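Local coordinates for protein 2,3-dihydroxybenzoate-AMP ligase (Mycobacterium smegmatis, PDB 5KEI) that belongs to the ANL superfamily of AMP-binding enzymes, joining a large AMP-binding domain to a smaller C-terminal domain, at residues 459-467 with 488-499. Residues are numbered along the deposited sequence; the frame is centred on the assembly and turned at random.
Sequences VIVRGGENV and VALPDEFLGEKI
G463 N donates to L495 O at 2.8 Å, meeting a lone pair in the carbonyl plane, where the type II' turn from R462 to E465 that closes the hairpin of strands 459-462 and 465-468 comes up against the loop leading out of strand 482-492. Two residues back along the first strand, the acceptor is a side-chain carboxylate: V461 N reaches E497 OE2 at 2.8 Å, nearly along the C-O axis and with an angle of 157° at the hydrogen. E497 is extended beyond CG (chi2 -180°), which carries the carboxylate past V461 O to this N-H; the return bond from E497 N to V461 O is weak. E497 O receives a CA-H...O contact from R462 CA. L495 lies alongside the R462 side chain, its methyls over one face of the guanidinium, with CD1 3.5 Å from NH2. At right angles to R462, I499 sets CD1 3.6 Å from R462 CD and also touches V467 CG1. I460 fills the apolar side: its CG2 sits 3.8 Å from A489 CB and also meets I499 CG1, while CD1 reaches the backbone of V488. In the loop, D492 OD2 accepts from F494 N, an Asx turn, and from L495 N on its anti lone pair, which makes an Asx motif. Beyond the pair, D531 forms a salt bridge with R462 and bonds to I499 N, and helix 469-477 packs on I460 and I499 through A469 and L472. The contact thus sets the small hairpin of the C-terminal region against the sheet formed by strands 482-492, 498-505 and 532-535.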
ATOM      1  N   VAL A 459     -17.310  -2.919  18.775  1.00 42.49           N
ATOM      2  CA  VAL A 459     -17.213  -2.149  20.002  1.00 34.43           C
ATOM      3  C   VAL A 459     -17.700  -2.920  21.221  1.00 40.40           C
ATOM      4  O   VAL A 459     -18.763  -3.552  21.195  1.00 46.11           O
ATOM      5  CB  VAL A 459     -18.005  -0.835  19.889  1.00 37.46           C
ATOM      6  CG1 VAL A 459     -19.427  -1.103  19.407  1.00 40.39           C
ATOM      7  CG2 VAL A 459     -18.016  -0.114  21.218  1.00 36.99           C
ATOM      8  N   ILE A 460     -16.903  -2.874  22.284  1.00 37.44           N
ATOM      9  CA  ILE A 460     -17.308  -3.404  23.586  1.00 39.18           C
ATOM     10  C   ILE A 460     -17.602  -2.266  24.551  1.00 36.85           C
ATOM     11  O   ILE A 460     -16.735  -1.418  24.804  1.00 32.83           O
ATOM     12  CB  ILE A 460     -16.230  -4.282  24.207  1.00 37.90           C
ATOM     13  CG1 ILE A 460     -15.795  -5.368  23.212  1.00 34.32           C
ATOM     14  CG2 ILE A 460     -16.741  -4.851  25.546  1.00 37.77           C
ATOM     15  CD1 ILE A 460     -14.628  -6.221  23.686  1.00 32.90           C
ATOM     16  N   VAL A 461     -18.818  -2.237  25.085  1.00 34.57           N
ATOM     17  CA  VAL A 461     -19.208  -1.150  25.978  1.00 35.65           C
ATOM     18  C   VAL A 461     -18.838  -1.520  27.419  1.00 36.33           C
ATOM     19  O   VAL A 461     -19.602  -2.165  28.127  1.00 37.21           O
ATOM     20  CB  VAL A 461     -20.719  -0.810  25.835  1.00 34.39           C
ATOM     21  CG1 VAL A 461     -21.101   0.352  26.735  1.00 34.06           C
ATOM     22  CG2 VAL A 461     -21.018  -0.438  24.400  1.00 34.37           C
ATOM     23  N   ARG A 462     -17.634  -1.126  27.822  1.00 33.63           N
ATOM     24  CA  ARG A 462     -17.093  -1.485  29.123  1.00 34.37           C
ATOM     25  C   ARG A 462     -17.053  -0.284  30.061  1.00 35.02           C
ATOM     26  O   ARG A 462     -16.147   0.543  29.973  1.00 34.57           O
ATOM     27  CB  ARG A 462     -15.683  -2.063  28.987  1.00 31.95           C
ATOM     28  CG  ARG A 462     -15.086  -2.402  30.321  1.00 30.13           C
ATOM     29  CD  ARG A 462     -13.591  -2.643  30.330  1.00 34.08           C
ATOM     30  NE  ARG A 462     -13.239  -3.295  31.595  1.00 36.58           N
ATOM     31  CZ  ARG A 462     -12.933  -2.655  32.725  1.00 31.04           C
ATOM     32  NH1 ARG A 462     -12.893  -1.329  32.773  1.00 31.90           N
ATOM     33  NH2 ARG A 462     -12.659  -3.352  33.812  1.00 26.44           N
ATOM     34  N   GLY A 463     -18.017  -0.209  30.973  1.00 32.38           N
ATOM     35  CA  GLY A 463     -18.175   0.974  31.792  1.00 31.24           C
ATOM     36  C   GLY A 463     -18.510   2.163  30.913  1.00 38.61           C
ATOM     37  O   GLY A 463     -19.343   2.072  30.010  1.00 35.67           O
ATOM     38  N   GLY A 464     -17.851   3.286  31.167  1.00 39.49           N
ATOM     39  CA  GLY A 464     -18.105   4.492  30.400  1.00 39.56           C
ATOM     40  C   GLY A 464     -17.234   4.589  29.160  1.00 47.33           C
ATOM     41  O   GLY A 464     -17.205   5.624  28.492  1.00 49.87           O
ATOM     42  N   GLU A 465     -16.521   3.508  28.854  1.00 46.13           N
ATOM     43  CA  GLU A 465     -15.670   3.466  27.678  1.00 40.59           C
ATOM     44  C   GLU A 465     -16.296   2.641  26.581  1.00 39.35           C
ATOM     45  O   GLU A 465     -16.894   1.595  26.834  1.00 38.93           O
ATOM     46  CB  GLU A 465     -14.294   2.905  28.010  1.00 41.86           C
ATOM     47  CG  GLU A 465     -13.506   3.773  28.975  1.00 55.95           C
ATOM     48  CD  GLU A 465     -13.308   5.193  28.472  1.00 61.99           C
ATOM     49  OE1 GLU A 465     -13.096   5.364  27.244  1.00 62.89           O
ATOM     50  OE2 GLU A 465     -13.341   6.124  29.312  1.00 62.96           O
ATOM     51  N   ASN A 466     -16.170   3.149  25.362  1.00 38.32           N
ATOM     52  CA  ASN A 466     -16.518   2.414  24.163  1.00 39.45           C
ATOM     53  C   ASN A 466     -15.223   1.871  23.581  1.00 41.55           C
ATOM     54  O   ASN A 466     -14.507   2.572  22.867  1.00 42.45           O
ATOM     55  CB  ASN A 466     -17.258   3.315  23.173  1.00 41.01           C
ATOM     56  CG  ASN A 466     -18.576   3.831  23.736  1.00 49.50           C
ATOM     57  OD1 ASN A 466     -19.597   3.147  23.674  1.00 46.00           O
ATOM     58  ND2 ASN A 466     -18.547   5.029  24.326  1.00 52.70           N
ATOM     59  N   VAL A 467     -14.903   0.631  23.934  1.00 37.90           N
ATOM     60  CA  VAL A 467     -13.616   0.054  23.585  1.00 39.31           C
ATOM     61  C   VAL A 467     -13.688  -0.655  22.239  1.00 38.19           C
ATOM     62  O   VAL A 467     -14.636  -1.398  21.974  1.00 40.66           O
ATOM     63  CB  VAL A 467     -13.140  -0.940  24.666  1.00 39.79           C
ATOM     64  CG1 VAL A 467     -11.791  -1.537  24.288  1.00 38.95           C
ATOM     65  CG2 VAL A 467     -13.071  -0.246  26.020  1.00 36.50           C
ATOM     66  N   VAL A 488     -13.687 -10.180  23.369  1.00 35.59           N
ATOM     67  CA  VAL A 488     -15.097 -10.509  23.322  1.00 35.87           C
ATOM     68  C   VAL A 488     -15.835  -9.796  24.468  1.00 42.39           C
ATOM     69  O   VAL A 488     -15.257  -9.527  25.531  1.00 38.73           O
ATOM     70  CB  VAL A 488     -15.288 -12.041  23.395  1.00 38.46           C
ATOM     71  CG1 VAL A 488     -16.693 -12.405  23.085  1.00 47.17           C
ATOM     72  CG2 VAL A 488     -14.357 -12.737  22.395  1.00 39.21           C
ATOM     73  N   ALA A 489     -17.101  -9.470  24.229  1.00 43.09           N
ATOM     74  CA  ALA A 489     -17.948  -8.813  25.213  1.00 42.02           C
ATOM     75  C   ALA A 489     -18.767  -9.833  25.986  1.00 43.44           C
ATOM     76  O   ALA A 489     -19.455 -10.668  25.395  1.00 47.65           O
ATOM     77  CB  ALA A 489     -18.871  -7.797  24.535  1.00 39.40           C
ATOM     78  N   LEU A 490     -18.676  -9.768  27.310  1.00 42.01           N
ATOM     79  CA  LEU A 490     -19.514 -10.578  28.186  1.00 41.94           C
ATOM     80  C   LEU A 490     -20.370  -9.674  29.059  1.00 44.29           C
ATOM     81  O   LEU A 490     -19.877  -8.659  29.556  1.00 43.30           O
ATOM     82  CB  LEU A 490     -18.653 -11.483  29.048  1.00 40.77           C
ATOM     83  CG  LEU A 490     -17.839 -12.480  28.235  1.00 46.76           C
ATOM     84  CD1 LEU A 490     -16.818 -13.116  29.143  1.00 57.82           C
ATOM     85  CD2 LEU A 490     -18.738 -13.520  27.599  1.00 38.01           C
ATOM     86  N   PRO A 491     -21.667 -10.009  29.205  1.00 49.04           N
ATOM     87  CA  PRO A 491     -22.564  -9.325  30.143  1.00 42.33           C
ATOM     88  C   PRO A 491     -21.985  -9.318  31.539  1.00 43.74           C
ATOM     89  O   PRO A 491     -21.563 -10.362  32.039  1.00 46.42           O
ATOM     90  CB  PRO A 491     -23.833 -10.165  30.076  1.00 43.17           C
ATOM     91  CG  PRO A 491     -23.860 -10.606  28.661  1.00 45.84           C
ATOM     92  CD  PRO A 491     -22.419 -10.922  28.326  1.00 46.77           C
ATOM     93  N   ASP A 492     -21.926  -8.136  32.139  1.00 38.33           N
ATOM     94  CA  ASP A 492     -21.323  -7.974  33.445  1.00 35.42           C
ATOM     95  C   ASP A 492     -22.132  -6.969  34.231  1.00 38.22           C
ATOM     96  O   ASP A 492     -22.591  -5.942  33.703  1.00 33.00           O
ATOM     97  CB  ASP A 492     -19.860  -7.527  33.338  1.00 34.64           C
ATOM     98  CG  ASP A 492     -19.210  -7.318  34.706  1.00 39.99           C
ATOM     99  OD1 ASP A 492     -18.669  -8.286  35.286  1.00 43.36           O
ATOM    100  OD2 ASP A 492     -19.238  -6.176  35.207  1.00 40.80           O
ATOM    101  N   GLU A 493     -22.268  -7.281  35.511  1.00 37.78           N
ATOM    102  CA  GLU A 493     -23.147  -6.595  36.444  1.00 38.73           C
ATOM    103  C   GLU A 493     -22.636  -5.218  36.874  1.00 35.26           C
ATOM    104  O   GLU A 493     -23.415  -4.383  37.316  1.00 39.08           O
ATOM    105  CB  GLU A 493     -23.320  -7.505  37.660  1.00 41.41           C
ATOM    106  CG  GLU A 493     -24.415  -7.168  38.615  1.00 49.04           C
ATOM    107  CD  GLU A 493     -24.246  -7.957  39.902  1.00 48.05           C
ATOM    108  OE1 GLU A 493     -23.623  -9.043  39.829  1.00 53.25           O
ATOM    109  OE2 GLU A 493     -24.711  -7.499  40.972  1.00 44.86           O
ATOM    110  N   PHE A 494     -21.327  -4.992  36.761  1.00 29.48           N
ATOM    111  CA  PHE A 494     -20.722  -3.737  37.194  1.00 31.30           C
ATOM    112  C   PHE A 494     -20.335  -2.853  36.005  1.00 33.56           C
ATOM    113  O   PHE A 494     -20.370  -1.622  36.083  1.00 29.62           O
ATOM    114  CB  PHE A 494     -19.486  -4.007  38.079  1.00 26.39           C
ATOM    115  CG  PHE A 494     -19.790  -4.832  39.308  1.00 29.95           C
ATOM    116  CD1 PHE A 494     -19.772  -6.220  39.256  1.00 29.07           C
ATOM    117  CD2 PHE A 494     -20.124  -4.218  40.514  1.00 31.29           C
ATOM    118  CE1 PHE A 494     -20.069  -6.974  40.383  1.00 34.06           C
ATOM    119  CE2 PHE A 494     -20.427  -4.973  41.648  1.00 25.94           C
ATOM    120  CZ  PHE A 494     -20.398  -6.346  41.582  1.00 27.91           C
ATOM    121  N   LEU A 495     -19.978  -3.495  34.900  1.00 33.80           N
ATOM    122  CA  LEU A 495     -19.421  -2.797  33.745  1.00 33.35           C
ATOM    123  C   LEU A 495     -20.381  -2.726  32.573  1.00 30.27           C
ATOM    124  O   LEU A 495     -20.140  -1.990  31.629  1.00 34.32           O
ATOM    125  CB  LEU A 495     -18.140  -3.486  33.283  1.00 34.53           C
ATOM    126  CG  LEU A 495     -17.030  -3.563  34.317  1.00 33.03           C
ATOM    127  CD1 LEU A 495     -15.930  -4.503  33.823  1.00 34.13           C
ATOM    128  CD2 LEU A 495     -16.516  -2.160  34.572  1.00 28.33           C
ATOM    129  N   GLY A 496     -21.458  -3.496  32.624  1.00 28.96           N
ATOM    130  CA  GLY A 496     -22.341  -3.605  31.479  1.00 29.30           C
ATOM    131  C   GLY A 496     -21.818  -4.708  30.582  1.00 33.87           C
ATOM    132  O   GLY A 496     -22.475  -5.724  30.376  1.00 33.88           O
ATOM    133  N   GLU A 497     -20.617  -4.510  30.052  1.00 32.42           N
ATOM    134  CA  GLU A 497     -19.932  -5.568  29.321  1.00 39.74           C
ATOM    135  C   GLU A 497     -18.498  -5.609  29.792  1.00 38.70           C
ATOM    136  O   GLU A 497     -17.855  -4.561  29.909  1.00 39.15           O
ATOM    137  CB  GLU A 497     -19.976  -5.346  27.800  1.00 37.20           C
ATOM    138  CG  GLU A 497     -21.354  -5.423  27.196  1.00 39.05           C
ATOM    139  CD  GLU A 497     -21.353  -5.209  25.684  1.00 49.57           C
ATOM    140  OE1 GLU A 497     -22.225  -5.800  25.008  1.00 63.38           O
ATOM    141  OE2 GLU A 497     -20.495  -4.454  25.169  1.00 46.98           O
ATOM    142  N   LYS A 498     -17.986  -6.800  30.073  1.00 36.49           N
ATOM    143  CA  LYS A 498     -16.570  -6.910  30.372  1.00 39.81           C
ATOM    144  C   LYS A 498     -15.822  -7.436  29.150  1.00 42.01           C
ATOM    145  O   LYS A 498     -16.419  -8.035  28.237  1.00 35.48           O
ATOM    146  CB  LYS A 498     -16.319  -7.807  31.588  1.00 39.35           C
ATOM    147  CG  LYS A 498     -16.899  -9.193  31.495  1.00 39.68           C
ATOM    148  CD  LYS A 498     -16.427 -10.030  32.676  1.00 40.75           C
ATOM    149  CE  LYS A 498     -17.061 -11.412  32.662  1.00 49.11           C
ATOM    150  NZ  LYS A 498     -16.625 -12.246  33.822  1.00 63.62           N
ATOM    151  N   ILE A 499     -14.514  -7.196  29.143  1.00 37.75           N
ATOM    152  CA  ILE A 499     -13.656  -7.608  28.044  1.00 40.13           C
ATOM    153  C   ILE A 499     -12.964  -8.968  28.304  1.00 38.96           C
ATOM    154  O   ILE A 499     -12.085  -9.085  29.155  1.00 36.09           O
ATOM    155  CB  ILE A 499     -12.586  -6.531  27.763  1.00 37.78           C
ATOM    156  CG1 ILE A 499     -13.240  -5.209  27.321  1.00 38.40           C
ATOM    157  CG2 ILE A 499     -11.626  -7.021  26.705  1.00 38.01           C
ATOM    158  CD1 ILE A 499     -12.261  -4.033  27.236  1.00 34.28           C
TER